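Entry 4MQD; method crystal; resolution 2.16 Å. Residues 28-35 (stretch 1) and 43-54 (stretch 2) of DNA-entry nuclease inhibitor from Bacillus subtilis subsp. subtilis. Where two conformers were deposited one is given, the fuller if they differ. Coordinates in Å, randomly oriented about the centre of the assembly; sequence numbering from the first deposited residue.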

ATOM      1  N   THR A  28       5.987 -28.060  16.272  1.00 44.51           N
ATOM      2  CA  THR A  28       5.156 -27.462  17.312  1.00 43.73           C
ATOM      3  C   THR A  28       5.913 -26.290  17.942  1.00 41.44           C
ATOM      4  O   THR A  28       6.762 -26.490  18.811  1.00 42.22           O
ATOM      5  CB  THR A  28       4.784 -28.502  18.388  1.00 45.30           C
ATOM      6  OG1 THR A  28       4.101 -29.601  17.772  1.00 43.80           O
ATOM      7  CG2 THR A  28       3.884 -27.887  19.456  1.00 47.54           C
ATOM      8  N   PRO A  29       5.608 -25.057  17.502  1.00 39.27           N
ATOM      9  CA  PRO A  29       6.383 -23.896  17.928  1.00 40.42           C
ATOM     10  C   PRO A  29       6.019 -23.412  19.334  1.00 40.12           C
ATOM     11  O   PRO A  29       4.847 -23.455  19.713  1.00 39.76           O
ATOM     12  CB  PRO A  29       5.995 -22.838  16.899  1.00 40.30           C
ATOM     13  CG  PRO A  29       4.576 -23.164  16.584  1.00 39.84           C
ATOM     14  CD  PRO A  29       4.468 -24.665  16.653  1.00 38.91           C
ATOM     15  N   PRO A  30       7.016 -22.937  20.099  1.00 39.87           N
ATOM     16  CA  PRO A  30       6.751 -22.387  21.424  1.00 40.61           C
ATOM     17  C   PRO A  30       6.211 -20.960  21.351  1.00 42.21           C
ATOM     18  O   PRO A  30       6.151 -20.370  20.266  1.00 40.59           O
ATOM     19  CB  PRO A  30       8.132 -22.391  22.074  1.00 42.18           C
ATOM     20  CG  PRO A  30       9.060 -22.153  20.933  1.00 41.26           C
ATOM     21  CD  PRO A  30       8.446 -22.850  19.749  1.00 40.69           C
ATOM     22  N   VAL A  31       5.821 -20.419  22.503  1.00 42.53           N
ATOM     23  CA  VAL A  31       5.412 -19.021  22.608  1.00 41.47           C
ATOM     24  C   VAL A  31       6.669 -18.188  22.855  1.00 40.23           C
ATOM     25  O   VAL A  31       7.512 -18.553  23.677  1.00 37.46           O
ATOM     26  CB  VAL A  31       4.381 -18.811  23.737  1.00 41.01           C
ATOM     27  CG1 VAL A  31       3.909 -17.364  23.779  1.00 40.31           C
ATOM     28  CG2 VAL A  31       3.194 -19.748  23.548  1.00 41.61           C
HETATM   29  N   MSE A  32       6.790 -17.073  22.142  1.00 42.59           N
HETATM   30  CA  MSE A  32       8.033 -16.296  22.123  1.00 44.98           C
HETATM   31  C   MSE A  32       8.084 -15.303  23.249  1.00 44.48           C
HETATM   32  O   MSE A  32       7.044 -14.879  23.760  1.00 47.33           O
HETATM   33  CB  MSE A  32       8.148 -15.532  20.809  1.00 44.61           C
HETATM   34  CG  MSE A  32       8.076 -16.436  19.581  1.00 46.75           C
HETATM   35 SE   MSE A  32       9.650 -17.609  19.444  1.00 53.52          SE
HETATM   36  CE  MSE A  32       9.117 -18.544  17.791  1.00 52.63           C
ATOM     37  N   ASP A  33       9.300 -14.915  23.636  1.00 44.78           N
ATOM     38  CA  ASP A  33       9.501 -13.919  24.691  1.00 44.89           C
ATOM     39  C   ASP A  33       9.333 -12.514  24.128  1.00 44.86           C
ATOM     40  O   ASP A  33      10.266 -11.949  23.552  1.00 40.50           O
ATOM     41  CB  ASP A  33      10.888 -14.073  25.330  1.00 47.73           C
ATOM     42  CG  ASP A  33      11.106 -13.129  26.515  1.00 48.83           C
ATOM     43  OD1 ASP A  33      10.122 -12.556  27.032  1.00 48.34           O
ATOM     44  OD2 ASP A  33      12.271 -12.971  26.936  1.00 55.60           O
ATOM     45  N   TRP A  34       8.142 -11.953  24.317  1.00 44.44           N
ATOM     46  CA  TRP A  34       7.811 -10.636  23.776  1.00 43.25           C
ATOM     47  C   TRP A  34       8.251  -9.502  24.701  1.00 43.61           C
ATOM     48  O   TRP A  34       7.431  -8.849  25.353  1.00 39.06           O
ATOM     49  CB  TRP A  34       6.317 -10.551  23.469  1.00 44.75           C
ATOM     50  CG  TRP A  34       5.943 -11.401  22.304  1.00 45.56           C
ATOM     51  CD1 TRP A  34       5.328 -12.618  22.337  1.00 47.07           C
ATOM     52  CD2 TRP A  34       6.186 -11.110  20.926  1.00 45.16           C
ATOM     53  NE1 TRP A  34       5.161 -13.097  21.060  1.00 45.31           N
ATOM     54  CE2 TRP A  34       5.678 -12.189  20.174  1.00 43.86           C
ATOM     55  CE3 TRP A  34       6.776 -10.033  20.250  1.00 44.21           C
ATOM     56  CZ2 TRP A  34       5.742 -12.228  18.781  1.00 42.72           C
ATOM     57  CZ3 TRP A  34       6.841 -10.072  18.865  1.00 42.88           C
ATOM     58  CH2 TRP A  34       6.325 -11.163  18.147  1.00 42.22           C
ATOM     59  N   THR A  35       9.562  -9.279  24.738  1.00 45.32           N
ATOM     60  CA  THR A  35      10.149  -8.164  25.472  1.00 44.13           C
ATOM     61  C   THR A  35       9.873  -6.867  24.722  1.00 45.57           C
ATOM     62  O   THR A  35       9.377  -6.894  23.596  1.00 46.20           O
ATOM     63  CB  THR A  35      11.674  -8.329  25.609  1.00 43.85           C
ATOM     64  OG1 THR A  35      12.252  -8.514  24.311  1.00 42.89           O
ATOM     65  CG2 THR A  35      12.019  -9.526  26.499  1.00 44.02           C
ATOM     66  N   TYR A  43       8.471  -8.855  15.802  1.00 27.62           N
ATOM     67  CA  TYR A  43       8.565 -10.291  15.560  1.00 28.15           C
ATOM     68  C   TYR A  43       9.504 -10.959  16.553  1.00 27.83           C
ATOM     69  O   TYR A  43      10.254 -10.290  17.260  1.00 27.21           O
ATOM     70  CB  TYR A  43       9.036 -10.577  14.130  1.00 28.81           C
ATOM     71  CG  TYR A  43      10.508 -10.319  13.895  1.00 29.97           C
ATOM     72  CD1 TYR A  43      10.985  -9.026  13.709  1.00 31.40           C
ATOM     73  CD2 TYR A  43      11.424 -11.369  13.854  1.00 31.01           C
ATOM     74  CE1 TYR A  43      12.332  -8.783  13.490  1.00 32.95           C
ATOM     75  CE2 TYR A  43      12.773 -11.136  13.636  1.00 32.67           C
ATOM     76  CZ  TYR A  43      13.220  -9.841  13.455  1.00 33.58           C
ATOM     77  OH  TYR A  43      14.558  -9.597  13.237  1.00 37.66           O
ATOM     78  N   ALA A  44       9.444 -12.285  16.590  1.00 28.93           N
ATOM     79  CA  ALA A  44      10.370 -13.094  17.371  1.00 30.17           C
ATOM     80  C   ALA A  44      10.505 -14.452  16.696  1.00 31.05           C
ATOM     81  O   ALA A  44       9.505 -15.132  16.465  1.00 31.97           O
ATOM     82  CB  ALA A  44       9.864 -13.250  18.794  1.00 31.88           C
ATOM     83  N   ALA A  45      11.737 -14.835  16.371  1.00 32.60           N
ATOM     84  CA  ALA A  45      11.998 -16.059  15.614  1.00 34.38           C
ATOM     85  C   ALA A  45      12.683 -17.120  16.470  1.00 37.36           C
ATOM     86  O   ALA A  45      13.369 -16.802  17.443  1.00 39.09           O
ATOM     87  CB  ALA A  45      12.848 -15.745  14.393  1.00 33.98           C
ATOM     88  N   ALA A  46      12.485 -18.381  16.093  1.00 38.60           N
ATOM     89  CA  ALA A  46      13.143 -19.512  16.747  1.00 40.61           C
ATOM     90  C   ALA A  46      13.011 -20.767  15.882  1.00 42.37           C
ATOM     91  O   ALA A  46      11.920 -21.072  15.396  1.00 45.45           O
ATOM     92  CB  ALA A  46      12.544 -19.757  18.124  1.00 40.56           C
ATOM     93  N   ASP A  47      14.119 -21.493  15.723  0.50 42.03           N
ATOM     94  CA  ASP A  47      14.171 -22.709  14.905  0.50 39.56           C
ATOM     95  C   ASP A  47      13.728 -22.420  13.478  0.50 41.75           C
ATOM     96  O   ASP A  47      14.399 -21.697  12.741  0.50 44.13           O
ATOM     97  CB  ASP A  47      13.306 -23.821  15.512  0.50 37.30           C
ATOM     98  CG  ASP A  47      13.420 -25.131  14.754  0.50 36.80           C
ATOM     99  OD1 ASP A  47      14.199 -25.193  13.779  0.50 38.45           O
ATOM    100  OD2 ASP A  47      12.731 -26.102  15.133  0.50 39.65           O
ATOM    101  N   GLY A  48      12.593 -22.991  13.096  0.50 42.49           N
ATOM    102  CA  GLY A  48      12.005 -22.716  11.794  0.50 42.83           C
ATOM    103  C   GLY A  48      10.641 -22.068  11.932  0.50 41.28           C
ATOM    104  O   GLY A  48       9.718 -22.395  11.185  0.50 43.78           O
ATOM    105  N   ALA A  49      10.515 -21.144  12.883  1.00 38.56           N
ATOM    106  CA  ALA A  49       9.237 -20.483  13.152  1.00 34.65           C
ATOM    107  C   ALA A  49       9.429 -18.996  13.426  1.00 33.03           C
ATOM    108  O   ALA A  49      10.421 -18.593  14.033  1.00 32.06           O
ATOM    109  CB  ALA A  49       8.537 -21.147  14.326  1.00 33.99           C
ATOM    110  N   ILE A  50       8.474 -18.193  12.962  1.00 31.72           N
ATOM    111  CA  ILE A  50       8.456 -16.757  13.220  1.00 31.38           C
ATOM    112  C   ILE A  50       7.099 -16.377  13.795  1.00 30.42           C
ATOM    113  O   ILE A  50       6.066 -16.663  13.189  1.00 29.03           O
ATOM    114  CB  ILE A  50       8.683 -15.933  11.933  1.00 32.43           C
ATOM    115  CG1 ILE A  50      10.001 -16.325  11.255  1.00 34.81           C
ATOM    116  CG2 ILE A  50       8.670 -14.439  12.248  1.00 32.59           C
ATOM    117  CD1 ILE A  50      10.105 -15.866   9.815  1.00 35.68           C
ATOM    118  N   SER A  51       7.103 -15.743  14.966  1.00 29.97           N
ATOM    119  CA  SER A  51       5.884 -15.181  15.534  1.00 29.80           C
ATOM    120  C   SER A  51       5.862 -13.692  15.257  1.00 27.75           C
ATOM    121  O   SER A  51       6.859 -13.003  15.468  1.00 26.86           O
ATOM    122  CB  SER A  51       5.805 -15.429  17.038  1.00 32.39           C
ATOM    123  OG  SER A  51       5.876 -16.813  17.329  1.00 37.31           O
ATOM    124  N   PHE A  52       4.724 -13.207  14.772  1.00 27.26           N
ATOM    125  CA  PHE A  52       4.546 -11.790  14.500  1.00 28.22           C
ATOM    126  C   PHE A  52       3.660 -11.174  15.572  1.00 30.00           C
ATOM    127  O   PHE A  52       2.699 -11.794  16.026  1.00 33.45           O
ATOM    128  CB  PHE A  52       3.935 -11.582  13.114  1.00 27.34           C
ATOM    129  CG  PHE A  52       4.864 -11.933  11.987  1.00 26.35           C
ATOM    130  CD1 PHE A  52       5.903 -11.078  11.640  1.00 26.01           C
ATOM    131  CD2 PHE A  52       4.708 -13.115  11.276  1.00 26.44           C
ATOM    132  CE1 PHE A  52       6.767 -11.395  10.605  1.00 26.50           C
ATOM    133  CE2 PHE A  52       5.568 -13.439  10.240  1.00 26.68           C
ATOM    134  CZ  PHE A  52       6.600 -12.577   9.903  1.00 26.65           C
ATOM    135  N   GLU A  53       4.000  -9.956  15.980  1.00 31.70           N
ATOM    136  CA  GLU A  53       3.210  -9.225  16.957  1.00 33.02           C
ATOM    137  C   GLU A  53       1.933  -8.707  16.306  1.00 32.60           C
ATOM    138  O   GLU A  53       1.960  -8.200  15.185  1.00 33.87           O
ATOM    139  CB  GLU A  53       4.010  -8.045  17.503  1.00 36.08           C
ATOM    140  CG  GLU A  53       3.343  -7.329  18.669  1.00 39.94           C
ATOM    141  CD  GLU A  53       3.758  -5.875  18.795  1.00 47.08           C
ATOM    142  OE1 GLU A  53       4.300  -5.308  17.820  1.00 48.17           O
ATOM    143  OE2 GLU A  53       3.525  -5.294  19.876  1.00 50.78           O
ATOM    144  N   ALA A  54       0.822  -8.839  17.023  1.00 31.93           N
ATOM    145  CA  ALA A  54      -0.459  -8.300  16.588  1.00 30.57           C
ATOM    146  C   ALA A  54      -0.847  -7.163  17.519  1.00 29.43           C
ATOM    147  O   ALA A  54      -0.466  -7.157  18.691  1.00 28.83           O
ATOM    148  CB  ALA A  54      -1.523  -9.386  16.603  1.00 30.41           C
TER

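Small residues on a hairpin make the hollows here, and a loop with no regular secondary structure supplies the bumps. In the second stretch, strands 43-46 and 49-53 pair through a tight turn at D47 and G48. A44 and S51 bond to each other in both directions, N to O at 2.9 Å each way, and A46 and A49 repeat the pattern. With the backbone polar groups of these four residues paired inside the hairpin, no hydrogen bond crosses to the first stretch; the contact rests on shape and apolar packing, burying 439 Å² in all.

The four residues also point CA-to-CB toward the loop. Three are alanines and the fourth is serine, so the surface they form is shallow and leaves room for long side chains. M32, a selenomethionine, lies across it. Its CB meets A44 CB at 3.5 Å, its CG passes S51 OG at 3.2 Å, and its chain, m at chi1 and chi2 and t at chi3, delivers CE to A46 CB at 3.7 Å and A49 CB at 4.4 Å. The S51 hydroxyl is satisfied by a hydrogen bond elsewhere in the structure, so it can sit beside this apolar chain without an unmet polar need. P29 adds a smaller bump, its CB 4.0 Å from A49 CB.

W34 fills the other end. Its CA-to-CB bond points sideways, yet the indole end comes nearer, bringing CH2 to 3.3 Å from S51 O at the ring edge and 3.4 Å from E53 N. A44 CB sits over one face, 4.2 Å from the six-membered ring centroid and 13° off the normal, a CH-pi contact. A44 thus serves both large neighbours: one methyl touches the base of M32 and the face of W34. The rule to read is small residues beneath, long or broad ones above.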